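Long-range contacts in TagI restriction endonuclease (Thermocrispum agreste, PDB 6GHS), which is a modification-dependent restriction endonuclease that probably recognises 5-methylcytosine or 5-hydroxymethylcytosine in DNA through an SRA domain and cleaves with an HNH nuclease domain: residues Gln80-Leu86 with Gln143-Cys147; Leu94-Gln98 with Val130-Trp134; Asp60-Ile65 with Arg105-Gly109; Ala28-Ala32 with Asp47-Leu51; Lys4-Gly8 with Val163-Pro167. All blocks are in the same frame, centred on the assembly; numbering follows the deposited sequence.

Contact 1 (Gln80-Leu86 with Gln143-Cys147)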
# COMPACT_ATOMS: atom_id res chain seq x y z
N GLN A 80 7.54 6.07 35.42
CA GLN A 80 7.73 7.15 34.44
C GLN A 80 8.01 8.49 35.12
O GLN A 80 7.28 8.88 36.02
CB GLN A 80 6.50 7.30 33.53
CG GLN A 80 6.44 6.33 32.35
CD GLN A 80 7.43 6.65 31.24
OE1 GLN A 80 8.11 5.77 30.75
NE2 GLN A 80 7.48 7.91 30.82
N ILE A 81 9.08 9.16 34.69
CA ILE A 81 9.45 10.49 35.20
C ILE A 81 9.58 11.59 34.13
O ILE A 81 9.85 12.75 34.49
CB ILE A 81 10.75 10.45 36.04
CG1 ILE A 81 11.97 10.02 35.20
CG2 ILE A 81 10.58 9.53 37.24
CD1 ILE A 81 13.26 10.72 35.59
N ARG A 82 9.44 11.24 32.85
CA ARG A 82 9.43 12.22 31.75
C ARG A 82 8.83 11.62 30.47
O ARG A 82 8.61 10.41 30.41
CB ARG A 82 10.83 12.81 31.48
CG ARG A 82 11.89 11.82 31.01
CD ARG A 82 13.15 12.53 30.51
NE ARG A 82 14.15 11.58 30.02
CZ ARG A 82 14.09 10.91 28.86
NH1 ARG A 82 13.08 11.06 27.99
NH2 ARG A 82 15.08 10.06 28.55
N ASP A 83 8.57 12.47 29.48
CA ASP A 83 7.92 12.07 28.21
C ASP A 83 8.85 11.26 27.33
O ASP A 83 10.06 11.47 27.32
CB ASP A 83 7.48 13.32 27.41
CG ASP A 83 6.21 13.97 27.95
OD1 ASP A 83 5.34 13.26 28.48
OD2 ASP A 83 6.07 15.21 27.80
N GLN A 84 8.27 10.33 26.56
CA GLN A 84 9.02 9.59 25.53
C GLN A 84 9.15 10.41 24.24
O GLN A 84 8.28 11.22 23.93
CB GLN A 84 8.37 8.23 25.25
CG GLN A 84 8.40 7.28 26.45
CD GLN A 84 7.97 5.86 26.14
OE1 GLN A 84 7.54 5.54 25.04
NE2 GLN A 84 8.10 4.99 27.12
N ASP A 85 10.24 10.22 23.50
CA ASP A 85 10.48 10.98 22.27
C ASP A 85 11.06 10.08 21.21
O ASP A 85 11.40 8.93 21.50
CB ASP A 85 11.40 12.17 22.54
CG ASP A 85 12.78 11.75 23.06
OD1 ASP A 85 13.44 10.90 22.43
OD2 ASP A 85 13.21 12.28 24.11
N LEU A 86 11.19 10.60 19.99
CA LEU A 86 11.72 9.84 18.86
C LEU A 86 13.22 9.99 18.66
O LEU A 86 13.75 9.59 17.62
CB LEU A 86 10.97 10.21 17.59
CG LEU A 86 9.48 9.88 17.65
CD1 LEU A 86 8.78 10.43 16.42
CD2 LEU A 86 9.24 8.39 17.79
N GLN A 143 0.09 12.28 33.25
CA GLN A 143 0.84 13.51 32.92
C GLN A 143 2.04 13.29 31.98
O GLN A 143 2.62 14.27 31.49
CB GLN A 143 1.26 14.31 34.19
CG GLN A 143 2.43 13.79 35.03
CD GLN A 143 2.06 12.73 36.07
OE1 GLN A 143 0.99 12.12 36.04
NE2 GLN A 143 2.98 12.49 37.00
N PHE A 144 2.40 12.02 31.74
CA PHE A 144 3.49 11.66 30.83
C PHE A 144 3.01 10.93 29.59
O PHE A 144 2.13 10.06 29.65
CB PHE A 144 4.53 10.80 31.54
CG PHE A 144 5.18 11.50 32.70
CD1 PHE A 144 5.90 12.67 32.49
CD2 PHE A 144 5.08 10.98 33.99
CE1 PHE A 144 6.50 13.33 33.55
CE2 PHE A 144 5.68 11.63 35.06
CZ PHE A 144 6.39 12.80 34.84
N ARG A 145 3.64 11.28 28.47
CA ARG A 145 3.33 10.73 27.17
C ARG A 145 4.23 9.54 26.91
O ARG A 145 5.42 9.56 27.25
CB ARG A 145 3.57 11.77 26.07
CG ARG A 145 2.87 13.12 26.26
CD ARG A 145 1.38 13.02 25.98
NE ARG A 145 1.07 13.10 24.56
CZ ARG A 145 -0.08 12.71 24.00
NH1 ARG A 145 -1.08 12.18 24.73
NH2 ARG A 145 -0.24 12.83 22.69
N VAL A 146 3.67 8.52 26.29
CA VAL A 146 4.45 7.41 25.74
C VAL A 146 4.18 7.24 24.26
O VAL A 146 3.11 7.62 23.76
CB VAL A 146 4.17 6.06 26.45
CG1 VAL A 146 4.75 6.08 27.85
CG2 VAL A 146 2.67 5.73 26.47
N CYS A 147 5.15 6.65 23.59
CA CYS A 147 5.07 6.32 22.18
C CYS A 147 4.46 4.93 22.01
O CYS A 147 4.77 4.05 22.79
CB CYS A 147 6.49 6.33 21.62
SG CYS A 147 6.50 6.34 19.84

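Contact 2 (Leu94-Gln98 with Val130-Trp134)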
# COMPACT_ATOMS: atom_id res chain seq x y z
N LEU A 94 11.73 1.80 15.15
CA LEU A 94 10.42 1.22 14.91
C LEU A 94 9.57 2.02 13.92
O LEU A 94 8.79 1.43 13.18
CB LEU A 94 9.66 1.05 16.22
CG LEU A 94 9.77 -0.31 16.90
CD1 LEU A 94 9.09 -0.22 18.25
CD2 LEU A 94 9.14 -1.40 16.06
N VAL A 95 9.69 3.34 13.91
CA VAL A 95 8.96 4.15 12.94
C VAL A 95 9.58 3.97 11.56
O VAL A 95 8.88 3.89 10.56
CB VAL A 95 8.97 5.66 13.28
CG1 VAL A 95 8.25 6.46 12.19
CG2 VAL A 95 8.34 5.91 14.65
N ARG A 96 10.90 3.93 11.53
CA ARG A 96 11.64 3.73 10.30
C ARG A 96 11.33 2.35 9.72
O ARG A 96 11.34 2.19 8.52
CB ARG A 96 13.13 3.91 10.57
CG ARG A 96 14.07 3.70 9.40
CD ARG A 96 13.74 4.55 8.19
NE ARG A 96 13.82 5.99 8.44
CZ ARG A 96 13.38 6.93 7.58
NH1 ARG A 96 12.80 6.58 6.43
NH2 ARG A 96 13.50 8.22 7.89
N SER A 97 11.04 1.36 10.56
CA SER A 97 10.58 0.06 10.07
C SER A 97 9.23 0.16 9.40
O SER A 97 9.01 -0.41 8.34
CB SER A 97 10.53 -0.99 11.19
OG SER A 97 11.80 -1.57 11.39
N GLN A 98 8.32 0.89 10.05
CA GLN A 98 6.99 1.16 9.52
C GLN A 98 7.08 1.82 8.15
O GLN A 98 6.45 1.36 7.20
CB GLN A 98 6.23 2.06 10.50
CG GLN A 98 4.76 2.29 10.16
CD GLN A 98 4.33 3.74 10.35
OE1 GLN A 98 4.15 4.21 11.48
NE2 GLN A 98 4.14 4.45 9.24
N VAL A 130 4.92 -3.25 11.07
CA VAL A 130 4.54 -2.07 11.85
C VAL A 130 3.66 -1.23 10.92
O VAL A 130 4.06 -0.93 9.79
CB VAL A 130 5.75 -1.25 12.32
CG1 VAL A 130 5.31 -0.14 13.26
CG2 VAL A 130 6.78 -2.16 12.99
N VAL A 131 2.48 -0.85 11.40
CA VAL A 131 1.48 -0.20 10.56
C VAL A 131 1.29 1.28 10.89
O VAL A 131 1.18 2.10 9.98
CB VAL A 131 0.15 -0.97 10.62
CG1 VAL A 131 -0.98 -0.18 9.95
CG2 VAL A 131 0.31 -2.34 9.98
N ALA A 132 1.23 1.62 12.17
CA ALA A 132 1.07 3.01 12.58
C ALA A 132 1.75 3.26 13.90
O ALA A 132 2.09 2.31 14.60
CB ALA A 132 -0.40 3.37 12.69
N HIS A 133 1.94 4.53 14.23
CA HIS A 133 2.45 4.93 15.54
C HIS A 133 1.82 6.22 16.04
O HIS A 133 1.36 7.03 15.26
CB HIS A 133 3.96 5.09 15.49
CG HIS A 133 4.40 6.25 14.67
ND1 HIS A 133 4.80 6.13 13.36
CD2 HIS A 133 4.48 7.57 14.96
CE1 HIS A 133 5.13 7.32 12.88
NE2 HIS A 133 4.94 8.21 13.84
N TRP A 134 1.82 6.40 17.35
CA TRP A 134 1.23 7.59 17.95
C TRP A 134 1.79 7.79 19.34
O TRP A 134 2.57 6.97 19.83
CB TRP A 134 -0.29 7.43 18.04
CG TRP A 134 -0.67 6.23 18.81
CD1 TRP A 134 -0.89 6.14 20.15
CD2 TRP A 134 -0.85 4.92 18.29
NE1 TRP A 134 -1.21 4.85 20.50
CE2 TRP A 134 -1.19 4.08 19.37
CE3 TRP A 134 -0.76 4.37 17.00
CZ2 TRP A 134 -1.44 2.73 19.21
CZ3 TRP A 134 -1.01 3.01 16.84
CH2 TRP A 134 -1.34 2.21 17.94
O HOH W 1 6.94 -2.72 9.28
O HOH W 2 5.09 -1.19 7.33

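Contact 3 (Asp60-Ile65 with Arg105-Gly109)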
# COMPACT_ATOMS: atom_id res chain seq x y z
N ASP A 60 -2.15 -7.11 23.76
CA ASP A 60 -1.76 -8.24 22.94
C ASP A 60 -3.01 -8.98 22.47
O ASP A 60 -3.77 -9.51 23.29
CB ASP A 60 -0.87 -9.15 23.77
CG ASP A 60 -0.11 -10.16 22.95
OD1 ASP A 60 -0.44 -10.35 21.75
OD2 ASP A 60 0.84 -10.76 23.51
N TYR A 61 -3.22 -9.01 21.16
CA TYR A 61 -4.36 -9.69 20.54
C TYR A 61 -3.90 -10.81 19.58
O TYR A 61 -4.65 -11.21 18.68
CB TYR A 61 -5.24 -8.67 19.81
CG TYR A 61 -5.73 -7.52 20.66
CD1 TYR A 61 -6.52 -7.75 21.79
CD2 TYR A 61 -5.45 -6.20 20.32
CE1 TYR A 61 -6.99 -6.70 22.56
CE2 TYR A 61 -5.92 -5.14 21.09
CZ TYR A 61 -6.69 -5.39 22.21
OH TYR A 61 -7.17 -4.36 22.99
N GLY A 62 -2.69 -11.34 19.78
CA GLY A 62 -2.16 -12.42 18.96
C GLY A 62 -1.66 -11.94 17.62
O GLY A 62 -0.46 -11.75 17.43
N ASP A 63 -2.59 -11.72 16.69
CA ASP A 63 -2.27 -11.19 15.35
C ASP A 63 -2.09 -9.68 15.31
O ASP A 63 -1.46 -9.18 14.38
CB ASP A 63 -3.34 -11.60 14.33
CG ASP A 63 -3.15 -13.02 13.81
OD1 ASP A 63 -2.08 -13.63 14.03
OD2 ASP A 63 -4.09 -13.51 13.15
N GLU A 64 -2.67 -8.96 16.27
CA GLU A 64 -2.45 -7.52 16.46
C GLU A 64 -1.71 -7.29 17.79
O GLU A 64 -1.94 -8.01 18.76
CB GLU A 64 -3.78 -6.73 16.49
CG GLU A 64 -4.30 -6.19 15.16
CD GLU A 64 -5.07 -4.87 15.31
OE1 GLU A 64 -6.30 -4.84 15.07
OE2 GLU A 64 -4.44 -3.86 15.68
N ILE A 65 -0.81 -6.30 17.81
CA ILE A 65 -0.12 -5.87 19.04
C ILE A 65 -0.02 -4.36 19.11
O ILE A 65 0.44 -3.72 18.17
CB ILE A 65 1.33 -6.38 19.12
CG1 ILE A 65 1.43 -7.86 18.74
CG2 ILE A 65 1.88 -6.17 20.52
CD1 ILE A 65 2.84 -8.40 18.82
N ARG A 105 10.80 -9.09 13.82
CA ARG A 105 10.68 -10.31 14.62
C ARG A 105 10.09 -10.03 16.01
O ARG A 105 10.73 -9.37 16.84
CB ARG A 105 12.05 -10.98 14.80
CG ARG A 105 12.65 -11.57 13.53
CD ARG A 105 13.90 -12.35 13.86
NE ARG A 105 14.93 -11.50 14.44
CZ ARG A 105 15.72 -10.68 13.76
NH1 ARG A 105 15.63 -10.60 12.43
NH2 ARG A 105 16.62 -9.93 14.40
N VAL A 106 8.88 -10.51 16.27
CA VAL A 106 8.36 -10.53 17.63
C VAL A 106 8.84 -11.79 18.35
O VAL A 106 8.65 -12.90 17.85
CB VAL A 106 6.83 -10.45 17.66
CG1 VAL A 106 6.29 -10.70 19.07
CG2 VAL A 106 6.40 -9.08 17.14
N ILE A 107 9.48 -11.59 19.50
CA ILE A 107 9.85 -12.66 20.44
C ILE A 107 9.00 -12.43 21.66
O ILE A 107 9.07 -11.37 22.27
CB ILE A 107 11.33 -12.56 20.85
CG1 ILE A 107 12.25 -12.70 19.62
CG2 ILE A 107 11.66 -13.60 21.91
CD1 ILE A 107 13.42 -11.73 19.58
N ARG A 108 8.18 -13.41 22.02
CA ARG A 108 7.22 -13.25 23.11
C ARG A 108 7.76 -13.88 24.40
O ARG A 108 8.43 -14.91 24.36
CB ARG A 108 5.88 -13.85 22.71
CG ARG A 108 4.68 -13.04 23.16
CD ARG A 108 3.39 -13.65 22.64
NE ARG A 108 3.25 -13.50 21.19
CZ ARG A 108 2.33 -12.76 20.55
NH1 ARG A 108 1.41 -12.08 21.20
NH2 ARG A 108 2.33 -12.73 19.22
N GLY A 109 7.47 -13.24 25.53
CA GLY A 109 8.10 -13.58 26.81
C GLY A 109 7.13 -14.09 27.84
O GLY A 109 5.92 -13.88 27.72

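Contact 4 (Ala28-Ala32 with Asp47-Leu51)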
# COMPACT_ATOMS: atom_id res chain seq x y z
N ALA A 28 21.59 -16.51 19.52
CA ALA A 28 20.92 -16.97 18.32
C ALA A 28 20.90 -15.95 17.17
O ALA A 28 20.85 -16.34 16.00
CB ALA A 28 19.50 -17.40 18.66
N GLY A 29 20.96 -14.66 17.50
CA GLY A 29 20.91 -13.57 16.52
C GLY A 29 19.53 -12.95 16.36
O GLY A 29 19.30 -12.20 15.42
N LEU A 30 18.63 -13.22 17.30
CA LEU A 30 17.23 -12.78 17.20
C LEU A 30 17.02 -11.33 17.61
O LEU A 30 16.20 -10.64 17.02
CB LEU A 30 16.32 -13.67 18.04
CG LEU A 30 15.77 -14.84 17.23
CD1 LEU A 30 16.87 -15.84 16.97
CD2 LEU A 30 14.60 -15.48 17.94
N HIS A 31 17.74 -10.91 18.65
CA HIS A 31 17.67 -9.56 19.19
C HIS A 31 19.10 -9.08 19.33
O HIS A 31 20.02 -9.86 19.19
CB HIS A 31 17.02 -9.62 20.55
CG HIS A 31 16.22 -8.41 20.90
ND1 HIS A 31 16.73 -7.37 21.64
CD2 HIS A 31 14.93 -8.09 20.65
CE1 HIS A 31 15.79 -6.45 21.82
NE2 HIS A 31 14.69 -6.87 21.23
N ALA A 32 19.30 -7.81 19.62
CA ALA A 32 20.64 -7.26 19.79
C ALA A 32 21.05 -7.19 21.24
O ALA A 32 22.24 -7.12 21.54
CB ALA A 32 20.71 -5.88 19.17
N ASP A 47 14.77 -4.40 13.94
CA ASP A 47 14.65 -5.79 13.47
C ASP A 47 13.94 -6.71 14.45
O ASP A 47 13.47 -7.77 14.04
CB ASP A 47 16.01 -6.37 13.09
CG ASP A 47 17.00 -6.37 14.24
OD1 ASP A 47 16.98 -5.40 15.03
OD2 ASP A 47 17.82 -7.31 14.32
N ALA A 48 13.85 -6.34 15.73
CA ALA A 48 13.10 -7.15 16.67
C ALA A 48 12.55 -6.39 17.86
O ALA A 48 13.04 -5.33 18.21
CB ALA A 48 13.96 -8.29 17.17
N ILE A 49 11.51 -6.96 18.46
CA ILE A 49 11.03 -6.53 19.76
C ILE A 49 10.78 -7.75 20.62
O ILE A 49 10.45 -8.81 20.12
CB ILE A 49 9.75 -5.67 19.68
CG1 ILE A 49 8.57 -6.42 19.03
CG2 ILE A 49 10.03 -4.39 18.92
CD1 ILE A 49 7.22 -5.82 19.38
N VAL A 50 10.95 -7.56 21.93
CA VAL A 50 10.66 -8.57 22.94
C VAL A 50 9.50 -8.06 23.76
O VAL A 50 9.56 -6.93 24.26
CB VAL A 50 11.87 -8.79 23.85
CG1 VAL A 50 11.50 -9.62 25.08
CG2 VAL A 50 12.99 -9.44 23.05
N LEU A 51 8.48 -8.90 23.92
CA LEU A 51 7.22 -8.51 24.53
C LEU A 51 6.98 -9.34 25.79
O LEU A 51 6.55 -10.49 25.71
CB LEU A 51 6.10 -8.70 23.51
CG LEU A 51 4.66 -8.35 23.91
CD1 LEU A 51 4.53 -7.05 24.73
CD2 LEU A 51 3.80 -8.30 22.66

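Contact 5 (Lys4-Gly8 with Val163-Pro167)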
# COMPACT_ATOMS: atom_id res chain seq x y z
N LYS A 4 24.80 -8.65 14.11
CA LYS A 4 24.54 -8.08 12.79
C LYS A 4 23.01 -7.88 12.69
O LYS A 4 22.24 -8.85 12.79
CB LYS A 4 25.08 -9.05 11.72
CG LYS A 4 24.69 -8.80 10.25
CD LYS A 4 25.53 -7.73 9.55
CE LYS A 4 25.54 -7.92 8.02
NZ LYS A 4 24.18 -8.05 7.41
N ARG A 5 22.57 -6.63 12.52
CA ARG A 5 21.14 -6.30 12.47
C ARG A 5 20.55 -6.74 11.16
O ARG A 5 20.99 -6.33 10.09
CB ARG A 5 20.89 -4.80 12.66
CG ARG A 5 19.45 -4.51 13.08
CD ARG A 5 19.21 -3.07 13.46
NE ARG A 5 20.08 -2.62 14.55
CZ ARG A 5 19.96 -2.96 15.83
NH1 ARG A 5 18.99 -3.77 16.24
NH2 ARG A 5 20.83 -2.48 16.72
N THR A 6 19.54 -7.59 11.24
CA THR A 6 19.08 -8.31 10.07
C THR A 6 17.58 -8.50 10.13
O THR A 6 17.05 -8.95 11.14
CB THR A 6 19.84 -9.64 9.91
OG1 THR A 6 21.17 -9.34 9.46
CG2 THR A 6 19.18 -10.58 8.90
N PHE A 7 16.93 -8.17 9.03
CA PHE A 7 15.49 -8.14 8.96
C PHE A 7 15.01 -9.41 8.31
O PHE A 7 15.55 -9.83 7.29
CB PHE A 7 15.03 -6.93 8.16
CG PHE A 7 15.53 -5.62 8.71
CD1 PHE A 7 14.83 -4.98 9.73
CD2 PHE A 7 16.71 -5.06 8.23
CE1 PHE A 7 15.30 -3.78 10.24
CE2 PHE A 7 17.18 -3.86 8.74
CZ PHE A 7 16.47 -3.22 9.75
N GLY A 8 13.97 -9.99 8.90
CA GLY A 8 13.36 -11.20 8.40
C GLY A 8 13.67 -12.35 9.32
O GLY A 8 14.15 -12.15 10.45
N VAL A 163 10.05 -5.96 2.80
CA VAL A 163 11.39 -6.12 2.25
C VAL A 163 12.28 -6.76 3.32
O VAL A 163 12.25 -6.35 4.48
CB VAL A 163 11.97 -4.78 1.74
CG1 VAL A 163 11.18 -4.28 0.54
CG2 VAL A 163 11.98 -3.69 2.80
N VAL A 164 13.04 -7.79 2.94
CA VAL A 164 13.88 -8.55 3.88
C VAL A 164 15.34 -8.58 3.41
O VAL A 164 15.62 -8.39 2.22
CB VAL A 164 13.35 -9.99 4.09
CG1 VAL A 164 11.87 -9.97 4.48
CG2 VAL A 164 13.58 -10.87 2.86
N ASP A 165 16.26 -8.85 4.35
CA ASP A 165 17.70 -8.78 4.08
C ASP A 165 18.22 -9.94 3.23
O ASP A 165 18.92 -9.70 2.24
CB ASP A 165 18.53 -8.65 5.37
CG ASP A 165 19.08 -7.25 5.58
OD1 ASP A 165 19.49 -6.59 4.59
OD2 ASP A 165 19.15 -6.81 6.75
N ASN A 166 17.89 -11.17 3.62
CA ASN A 166 18.26 -12.37 2.83
C ASN A 166 17.00 -13.09 2.29
O ASN A 166 16.29 -13.76 3.06
CB ASN A 166 19.15 -13.32 3.67
CG ASN A 166 20.25 -14.00 2.84
OD1 ASN A 166 20.02 -14.43 1.70
ND2 ASN A 166 21.44 -14.10 3.41
N PRO A 167 16.70 -12.92 0.97
CA PRO A 167 15.70 -13.73 0.28
C PRO A 167 16.35 -14.83 -0.56
O PRO A 167 15.65 -15.67 -1.13
CB PRO A 167 14.98 -12.70 -0.62
CG PRO A 167 15.94 -11.55 -0.77
CD PRO A 167 17.13 -11.79 0.11

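Contact 1 (Gln80-Leu86 with Gln143-Cys147)
A loop without regular secondary structure can still be held to a strand if its side chains stand in for backbone partners, and residues 80-86 do this along 143-147. Asp-83, in the m rotamer, swings its carboxylate to the strand, where OD1 accepts from Arg-145 N at 2.6 Å. The next bond is purely backbone, Gln-84 N to Arg-145 O at 3.0 Å. Gln-84 then reaches forward with chi1 m and chi2 t, so that its OE1 accepts a hydrogen bond from Cys-147 N at 3.0 Å, while its NE2 turns to Gly-71 O. The loop thus satisfies two strand amides with side-chain oxygens. Phe-144 buries the most surface, its m rotamer laying the ring beneath the bend of the loop: Arg-82 N and Ile-81 C lie over one face, and Gln-80 O comes to 3.3 Å from Phe-144 CE2. Gln-80 folds back with chi1 and chi2 both m and bonds through OE1 to Tyr-55. Arg-145, m at three successive angles, leads its guanidinium away from the loop to Leu-302 of the second subunit. At the other end Leu-86 CD2 meets Cys-147 SG at 4.0 Å. Within the SRA domain, the contact lays the loop preceding helix 89-100 over the start of strand 145-153, whose antiparallel neighbour, strand 122-137, supplies Phe-135 against Leu-86, Arg-145 and Cys-147.

Contact 2 (Leu94-Gln98 with Val130-Trp134)
Val-95 lays its CG2 methyl over the imidazole of His-133, 3.8 Å from the ring centroid and 12° off the normal, a CH-pi contact of the kind that lets an aliphatic helix residue cover a polar ring. The edge of the same ring is used differently: His-133 ND1 donates to Gln-98 OE1 at 2.8 Å, and NE2 bonds to Asp-220, so both ring nitrogens are engaged. Gln-98 gives up the most surface here. Its side chain runs along the strand, with CB 3.6 Å from Val-130 CG1 and CG 3.3 Å from Val-130 O, before its amide turns to His-133; NE2 goes to Asn-259 of the second subunit. Val-130 fills the gap between strand and helix, and its CG2 lies 3.9 Å from Leu-94 CD2. Where the backbones draw closest, with Gln-98 CA and Val-130 CA 4.7 Å apart, water joins them. Water 2 lies 2.9 Å from Gln-98 O and 2.7 Å from Val-130 O, while Val-130 N donates to water 1 at 2.8 Å. The axes of the two short segments pass 7.6 Å apart with an angle of 122° between their directions, so residues 94-98 cross 130-134 obliquely. A helix packed in this way against a strongly curved mixed sheet is characteristic of the SRA fold, a member of the PUA-like clan.

Contact 3 (Asp60-Ile65 with Arg105-Gly109)
The two backbones remain well apart: the nearest CA pairs are Ile-65 CA to Val-106 CA at 9.8 Å and Asp-60 CA to Arg-108 CA at 10.3 Å, so the gap is spanned mainly by side chains, helped by the carbonyl of Gly-62. Residues 60-65 form a tight reversal between strands 59-60 and 64-68, with Tyr-61 N bonded to Glu-64 O at 2.9 Å and Gly-62 at positive phi. Asp-60 OD1 accepts from Gly-62 N at 3.2 Å, making an Asx turn. That carboxylate also faces Arg-108 in a salt bridge, with NH1 2.6 Å from Asp-60 OD1, although the angles make the individual hydrogen bonds weak. In the curved sheet of the SRA domain, the bridge links two strands that are not paired with each other, 59-60 and 104-109. Arg-108 NH2 adds a weak, long bond to Gly-62 O at 3.5 Å, and its NE has a second acidic partner in Asp-125. Beside this buried charge, Ile-65 CD1 rests 4.0 Å from Val-106 CG2, both side chains also touching Tyr-128.

Contact 4 (Ala28-Ala32 with Asp47-Leu51)
Helix 22-28 ends in a Schellman motif, and Gly-29 is its C-prime residue: positive phi, at angles where a CB would collide with the preceding carbonyl, turns the chain out of the helix. Leu-30 follows, its CB directed away from strand 45-51, yet its carbonyl oxygen comes to 3.3 Å from Ala-48 CB and also accepts a hydrogen bond from Arg-105. His-31 accounts for most of the contact. Its CA is 5.7 Å from Ala-48 CA, and the ring reaches over the strand so that CD2 lies 3.6 Å from Ala-48 CB and 3.4 Å from Val-50 CG2. Ile-49 CA is near the ring plane, 4.0 Å from His-31 NE2, which bonds to Gly-37 O. The strand carries a classic beta bulge, in which Asp-47 and Ala-48 both face Ser-39. Between these two segments the association is one of van der Waals fit alone; the polar groups of the buried histidine find their partners elsewhere, which implies that shape places the ring and outside bonds orient it.

Contact 5 (Lys4-Gly8 with Val163-Pro167)
Two segments 155 residues apart in sequence meet here through a backbone bond and a weaker side-chain one: the N-terminal stretch of the SRA region meets the chain that follows strand 163-164, on the way to the HNH domain. Asp-165 is the residue most covered, and Phe-7 the next. Phe-7 O accepts from Asp-165 N at 3.2 Å with an almost straight N-H geometry, and in return Asp-165 OD2 faces Phe-7 N at 3.5 Å, a weak bond. One residue on each side therefore serves as both donor and acceptor, closing a small ring through the Asp-165 side chain, one of its two bonds weak. Both CA-to-CB bonds point across the interface, which brings the carboxylate beside the aromatic ring. Thr-6 CG2 lies 4.1 Å from Asp-165 CB. Val-164 packs beneath: its CB is 3.9 Å from Phe-7 O, and the backbones come closest where Gly-8 CA and Val-164 CA stand 5.3 Å apart. A side chain on Gly-8 would run into Val-164 there, and its positive phi also suits glycine. Arg-5 turns its guanidinium away, to Gln-44 and Asp-47, whereas Asp-165 also touches Gln-197 on helix 196-206. At the centre of the contact, Asp-165 OD2 lies near the plane of the Phe-7 ring, 3.3 Å from its CD2 atom.

In the fold
Burial separates the five contacts: 2, 3 and 4 lie in the interior, whereas 1 and 5 are partly open to solvent. Contacts 1 to 4 all reach the curved mixed sheet. Contacts 1 and 2 lie on the neighbouring strands 145-153 and 122-137, one on each, and touch through Leu-86 and Val-95; contacts 3 and 4 meet on the parallel neighbours 104-109 and 45-51. Arg-105 joins contacts 3, 4 and 5, through Asp-47, Leu-30 and the carbonyls of Thr-6 and Gly-8. The chemistry differs accordingly: amide bonding at a loop in contact 1, ring and water contacts in 2, buried charge in 3, apolar fit in 4, and a backbone bond with a weak carboxylate partner in 5. Contacts 1, 2 and 3 also touch the second subunit.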